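Local coordinates for protein galactitol 1-phosphate 5-dehydrogenase (Escherichia coli, PDB 4UEJ) that oxidises galactitol 1-phosphate to D-tagatose 6-phosphate with NAD(+), as a zinc-containing alcohol dehydrogenase that binds two zinc ions per subunit, at residues Leu232-Ala237 / Ala257-Leu262. Sequence-based numbering, arbitrary orientation.
Sequences LILETA and ALVGTL
With CG anti to the backbone N (chi1 -155°) and the chain bent at chi2 (-55°), Glu235 curls its carboxylate forward past the end of its own strand. OE2 accepts the Ala237 N-H at 2.9 Å from above the carboxylate plane and also bonds Thr242 OG1; OE1 takes the Gly238 N-H and lies 2.6 Å from a water that is also within hydrogen-bonding distance of Gly260 O. The buried acid is thereby gripped from several sides and linked through that water to the carbonyl of Gly260, just beyond the end of the neighbouring strand. Replacement of Glu235 by an alanine would remove these bonds and would probably loosen both the turn after its strand and the water link to Gly260.

Behind it the strands run parallel. Ala257 N donates to Ile233 O at 2.7 Å, and Glu235 N to Ala257 O at 2.9 Å, both nearly along the C=O axis. Where the pairing ends, Glu235 O receives two donors in its carbonyl plane, Val259 N at 2.9 Å and Gly260 N at 3.0 Å. Gly260 fits closely here, since a CB would stand too near Glu235 OE1 and Thr236 O. Leu234 lays CD1 alongside Ala257 CB (4.1 Å) on one face, under helix 143-155; on the other, Glu235 CB meets Leu258 CD2, and Leu258 also packs on Leu277 of the second subunit. Thr236 OG1 bonds Ile167 O of the adjoining strand, and the Val259 side chain lies about 5 Å from a bound glycerol. Strand 231-235, helix 240-249 and strand 255-258 form a beta-alpha-beta unit of the Rossmann-type parallel sheet, joined here at the strands' C-terminal ends.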
# COMPACT_ATOMS: atom_id res chain seq x y z
N LEU A 232 6.72 7.63 -8.36
CA LEU A 232 6.88 7.51 -6.92
C LEU A 232 6.28 8.76 -6.33
O LEU A 232 6.80 9.87 -6.53
CB LEU A 232 8.36 7.36 -6.55
CG LEU A 232 8.71 7.51 -5.08
CD1 LEU A 232 7.93 6.46 -4.29
CD2 LEU A 232 10.22 7.33 -4.89
N ILE A 233 5.17 8.58 -5.63
CA ILE A 233 4.42 9.68 -5.07
C ILE A 233 4.66 9.71 -3.56
O ILE A 233 4.46 8.70 -2.88
CB ILE A 233 2.93 9.53 -5.37
CG1 ILE A 233 2.69 9.31 -6.87
CG2 ILE A 233 2.15 10.70 -4.83
CD1 ILE A 233 1.24 9.01 -7.24
N LEU A 234 5.11 10.84 -3.04
CA LEU A 234 5.25 10.96 -1.59
C LEU A 234 4.15 11.85 -1.06
O LEU A 234 4.06 13.03 -1.43
CB LEU A 234 6.60 11.55 -1.20
CG LEU A 234 7.75 10.59 -0.92
CD1 LEU A 234 8.09 9.83 -2.19
CD2 LEU A 234 8.94 11.39 -0.39
N GLU A 235 3.31 11.30 -0.21
CA GLU A 235 2.26 12.04 0.46
C GLU A 235 2.84 12.60 1.75
O GLU A 235 3.04 11.86 2.71
CB GLU A 235 1.04 11.15 0.74
CG GLU A 235 -0.26 11.91 0.86
CD GLU A 235 -0.18 13.01 1.90
OE1 GLU A 235 -0.00 12.70 3.10
OE2 GLU A 235 -0.21 14.19 1.51
N THR A 236 3.08 13.92 1.78
CA THR A 236 3.68 14.53 2.97
C THR A 236 2.72 15.45 3.72
O THR A 236 3.03 15.90 4.83
CB THR A 236 4.95 15.35 2.61
OG1 THR A 236 4.59 16.56 1.94
CG2 THR A 236 5.86 14.52 1.70
N ALA A 237 1.55 15.73 3.14
CA ALA A 237 0.63 16.70 3.74
C ALA A 237 -0.20 16.13 4.90
O ALA A 237 -0.65 16.87 5.78
CB ALA A 237 -0.30 17.27 2.67
N ALA A 257 4.22 6.45 -1.38
CA ALA A 257 4.82 6.44 -0.05
C ALA A 257 4.10 7.42 0.86
O ALA A 257 3.99 8.61 0.57
CB ALA A 257 6.29 6.78 -0.11
N LEU A 258 3.61 6.89 1.98
CA LEU A 258 2.82 7.69 2.90
C LEU A 258 3.72 8.14 4.02
O LEU A 258 4.22 7.33 4.79
CB LEU A 258 1.65 6.87 3.46
CG LEU A 258 0.65 6.31 2.44
CD1 LEU A 258 -0.37 5.43 3.15
CD2 LEU A 258 -0.03 7.42 1.67
N VAL A 259 3.91 9.45 4.11
CA VAL A 259 4.84 10.04 5.04
C VAL A 259 4.06 10.79 6.11
O VAL A 259 4.42 10.80 7.29
CB VAL A 259 5.80 10.98 4.30
CG1 VAL A 259 6.80 11.59 5.25
CG2 VAL A 259 6.50 10.21 3.18
N GLY A 260 2.95 11.39 5.69
CA GLY A 260 2.14 12.24 6.54
C GLY A 260 1.11 11.48 7.35
O GLY A 260 0.33 10.70 6.81
N THR A 261 1.09 11.72 8.66
CA THR A 261 0.15 11.05 9.54
C THR A 261 -1.18 11.81 9.61
O THR A 261 -1.21 13.03 9.76
CB THR A 261 0.75 10.87 10.95
OG1 THR A 261 -0.28 10.49 11.88
CG2 THR A 261 1.40 12.16 11.42
N LEU A 262 -2.29 11.08 9.51
CA LEU A 262 -3.61 11.71 9.46
C LEU A 262 -4.16 11.99 10.85
O LEU A 262 -3.93 11.23 11.78
CB LEU A 262 -4.60 10.82 8.70
CG LEU A 262 -4.89 11.13 7.23
CD1 LEU A 262 -3.66 11.53 6.45
CD2 LEU A 262 -5.57 9.92 6.60
O HOH W 1 0.48 10.32 4.14